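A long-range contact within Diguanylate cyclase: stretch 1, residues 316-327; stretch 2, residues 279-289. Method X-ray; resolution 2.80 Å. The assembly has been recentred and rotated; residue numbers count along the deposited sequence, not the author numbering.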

# COMPACT_ATOMS: atom_id res chain seq x y z
N ALA B 316 15.47 -7.12 7.71
CA ALA B 316 16.73 -7.78 8.04
C ALA B 316 17.92 -6.83 7.86
O ALA B 316 18.90 -6.89 8.61
CB ALA B 316 16.91 -9.03 7.19
N VAL B 317 17.83 -5.96 6.87
CA VAL B 317 18.87 -4.97 6.61
C VAL B 317 18.88 -3.92 7.73
O VAL B 317 19.94 -3.57 8.24
CB VAL B 317 18.66 -4.26 5.26
CG1 VAL B 317 19.65 -3.12 5.09
CG2 VAL B 317 18.78 -5.25 4.12
N LEU B 318 17.70 -3.43 8.09
CA LEU B 318 17.57 -2.43 9.15
C LEU B 318 18.24 -2.90 10.43
O LEU B 318 18.81 -2.09 11.17
CB LEU B 318 16.10 -2.10 9.41
CG LEU B 318 15.42 -1.27 8.32
CD1 LEU B 318 13.93 -1.19 8.58
CD2 LEU B 318 16.02 0.12 8.24
N HIS B 319 18.17 -4.20 10.70
CA HIS B 319 18.90 -4.78 11.83
C HIS B 319 20.40 -4.68 11.57
O HIS B 319 21.15 -4.20 12.42
CB HIS B 319 18.51 -6.24 12.04
CG HIS B 319 17.15 -6.42 12.64
ND1 HIS B 319 16.83 -5.98 13.91
CD2 HIS B 319 16.02 -6.99 12.14
CE1 HIS B 319 15.56 -6.27 14.16
NE2 HIS B 319 15.05 -6.89 13.11
N GLY B 320 20.82 -5.13 10.40
CA GLY B 320 22.23 -5.06 10.00
C GLY B 320 22.82 -3.67 10.17
O GLY B 320 23.97 -3.53 10.58
N LEU B 321 22.03 -2.65 9.86
CA LEU B 321 22.47 -1.27 10.01
C LEU B 321 22.64 -0.92 11.48
O LEU B 321 23.56 -0.18 11.84
CB LEU B 321 21.48 -0.32 9.35
CG LEU B 321 21.41 -0.38 7.82
CD1 LEU B 321 20.33 0.55 7.28
CD2 LEU B 321 22.76 -0.04 7.20
N LYS B 322 21.77 -1.46 12.33
CA LYS B 322 21.88 -1.23 13.77
C LYS B 322 23.08 -1.98 14.35
O LYS B 322 23.75 -1.49 15.26
CB LYS B 322 20.60 -1.67 14.49
CG LYS B 322 19.46 -0.68 14.36
CD LYS B 322 19.74 0.62 15.11
CE LYS B 322 19.71 0.42 16.62
NZ LYS B 322 19.85 1.71 17.35
N ARG B 323 23.34 -3.16 13.81
CA ARG B 323 24.48 -3.97 14.23
C ARG B 323 25.77 -3.17 14.06
O ARG B 323 26.71 -3.32 14.83
CB ARG B 323 24.53 -5.26 13.41
CG ARG B 323 24.89 -6.51 14.21
CD ARG B 323 24.54 -7.77 13.43
NE ARG B 323 23.17 -7.73 12.93
CZ ARG B 323 22.68 -8.56 12.02
NH1 ARG B 323 21.41 -8.44 11.62
NH2 ARG B 323 23.44 -9.52 11.50
N LEU B 324 25.80 -2.33 13.03
CA LEU B 324 26.95 -1.45 12.80
C LEU B 324 27.03 -0.34 13.84
O LEU B 324 28.12 0.12 14.17
CB LEU B 324 26.89 -0.82 11.40
CG LEU B 324 27.45 -1.65 10.25
CD1 LEU B 324 27.56 -0.80 8.99
CD2 LEU B 324 28.81 -2.24 10.61
N GLY B 325 25.87 0.10 14.33
CA GLY B 325 25.83 1.11 15.38
C GLY B 325 25.25 2.43 14.94
O GLY B 325 25.08 3.35 15.75
N VAL B 326 24.95 2.55 13.65
CA VAL B 326 24.37 3.78 13.11
C VAL B 326 22.94 3.92 13.58
O VAL B 326 22.27 2.93 13.87
CB VAL B 326 24.39 3.82 11.57
CG1 VAL B 326 25.78 3.47 11.04
CG2 VAL B 326 23.35 2.88 10.99
N GLN B 327 22.46 5.16 13.65
CA GLN B 327 21.10 5.41 14.11
C GLN B 327 20.11 5.34 12.95
O GLN B 327 20.47 5.61 11.80
CB GLN B 327 21.01 6.76 14.82
CG GLN B 327 21.88 6.85 16.06
CD GLN B 327 21.54 8.04 16.93
OE1 GLN B 327 21.14 9.10 16.44
NE2 GLN B 327 21.69 7.88 18.24
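Stretch 2 279-289: QLIERLEQLLE

Helices that run nearly side by side often lock together by setting a branched side chain of one into a hollow on the other, and a glycine can make that hollow deep enough. This pair in a diguanylate cyclase is a compact example. Stretch 2 is helical from L280 through E289 and lies along helix 316-324 in the same N-to-C sense, with a signed crossing angle of -21° and axes that approach to 10.2 Å. I281 is the knob: its side chain, m at chi1 and t at chi2, points toward stretch 1 and sits among V317, G320, L321 and L324. I281 CD1 comes within 3.7 Å of G320 CA, and a CB on that glycine would collide with this same methyl.

L324 returns the contact, pointing toward stretch 2. L324 CD1 lies 3.6 Å from I281 CG2, and L324 CD2 reaches E285 OE2 at 3.5 Å, an apolar group beside a carboxylate. L321 leaves its backbone sideways but ends nearer the partner helix, where L321 CD2 packs 3.8 Å from L284 CD1 and 4.4 Å from L280 CD2. Beyond the turn at G325, whose positive phi suits glycine, V326 CG1 meets L288 CD1 at 4.4 Å. No hydrogen bond crosses the interface; its contacts are mostly between apolar side chains, and 402 Å² is buried, both sides summed.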

# COMPACT_ATOMS: atom_id res chain seq x y z
N GLN B 279 25.38 -4.61 -0.98
CA GLN B 279 26.67 -4.28 -0.39
C GLN B 279 26.59 -3.10 0.57
O GLN B 279 27.57 -2.75 1.23
CB GLN B 279 27.70 -4.01 -1.49
CG GLN B 279 28.01 -5.23 -2.33
CD GLN B 279 28.47 -6.41 -1.49
OE1 GLN B 279 29.13 -6.24 -0.46
NE2 GLN B 279 28.13 -7.62 -1.93
N LEU B 280 25.41 -2.49 0.66
CA LEU B 280 25.20 -1.30 1.48
C LEU B 280 25.98 -1.35 2.79
O LEU B 280 26.81 -0.49 3.05
CB LEU B 280 23.71 -1.11 1.77
CG LEU B 280 23.37 0.06 2.70
CD1 LEU B 280 23.91 1.37 2.15
CD2 LEU B 280 21.87 0.15 2.92
N ILE B 281 25.70 -2.36 3.62
CA ILE B 281 26.32 -2.44 4.94
C ILE B 281 27.84 -2.54 4.84
O ILE B 281 28.56 -1.88 5.59
CB ILE B 281 25.81 -3.66 5.74
CG1 ILE B 281 24.28 -3.66 5.80
CG2 ILE B 281 26.40 -3.63 7.15
CD1 ILE B 281 23.69 -4.77 6.64
N GLU B 282 28.33 -3.36 3.91
CA GLU B 282 29.76 -3.53 3.72
C GLU B 282 30.39 -2.19 3.34
O GLU B 282 31.42 -1.79 3.88
CB GLU B 282 30.05 -4.56 2.62
CG GLU B 282 30.06 -6.01 3.10
CD GLU B 282 28.70 -6.52 3.53
OE1 GLU B 282 28.61 -7.71 3.91
OE2 GLU B 282 27.72 -5.75 3.49
N ARG B 283 29.74 -1.51 2.40
CA ARG B 283 30.20 -0.22 1.92
C ARG B 283 30.11 0.86 2.98
O ARG B 283 31.01 1.67 3.14
CB ARG B 283 29.37 0.20 0.70
CG ARG B 283 29.41 1.68 0.41
CD ARG B 283 30.83 2.19 0.25
NE ARG B 283 30.89 3.26 -0.74
CZ ARG B 283 31.99 3.96 -1.03
NH1 ARG B 283 31.94 4.91 -1.94
NH2 ARG B 283 33.13 3.70 -0.40
N LEU B 284 29.00 0.88 3.71
CA LEU B 284 28.80 1.88 4.75
C LEU B 284 29.91 1.81 5.78
O LEU B 284 30.48 2.83 6.17
CB LEU B 284 27.45 1.70 5.43
CG LEU B 284 26.49 2.88 5.24
CD1 LEU B 284 25.14 2.57 5.86
CD2 LEU B 284 27.09 4.13 5.87
N GLU B 285 30.25 0.61 6.20
CA GLU B 285 31.26 0.41 7.22
C GLU B 285 32.55 0.98 6.72
O GLU B 285 33.17 1.77 7.38
CB GLU B 285 31.42 -1.09 7.41
CG GLU B 285 32.25 -1.54 8.59
CD GLU B 285 32.19 -3.05 8.79
OE1 GLU B 285 33.17 -3.63 9.28
OE2 GLU B 285 31.17 -3.66 8.47
N GLN B 286 32.91 0.73 5.48
CA GLN B 286 34.16 1.29 5.00
C GLN B 286 34.13 2.76 5.03
O GLN B 286 35.09 3.39 5.41
CB GLN B 286 34.43 0.90 3.58
CG GLN B 286 34.23 -0.56 3.34
CD GLN B 286 34.98 -1.03 2.12
OE1 GLN B 286 35.25 -0.24 1.21
NE2 GLN B 286 35.34 -2.31 2.11
N LEU B 287 33.02 3.34 4.62
CA LEU B 287 32.96 4.80 4.59
C LEU B 287 33.24 5.43 5.94
O LEU B 287 33.86 6.50 6.03
CB LEU B 287 31.58 5.27 4.10
CG LEU B 287 31.35 5.23 2.59
CD1 LEU B 287 30.04 5.91 2.25
CD2 LEU B 287 32.50 5.89 1.86
N LEU B 288 32.77 4.78 7.00
CA LEU B 288 32.94 5.26 8.36
C LEU B 288 34.39 5.10 8.80
O LEU B 288 35.00 6.02 9.36
CB LEU B 288 32.04 4.46 9.29
CG LEU B 288 30.56 4.53 8.89
CD1 LEU B 288 29.80 3.29 9.35
CD2 LEU B 288 29.94 5.80 9.45
N GLU B 289 34.91 3.91 8.54
CA GLU B 289 36.29 3.56 8.85
C GLU B 289 37.27 4.55 8.22
O GLU B 289 38.24 4.96 8.87
CB GLU B 289 36.55 2.13 8.35
CG GLU B 289 37.90 1.89 7.69
CD GLU B 289 37.89 0.67 6.79
OE1 GLU B 289 38.60 0.68 5.76
OE2 GLU B 289 37.17 -0.30 7.11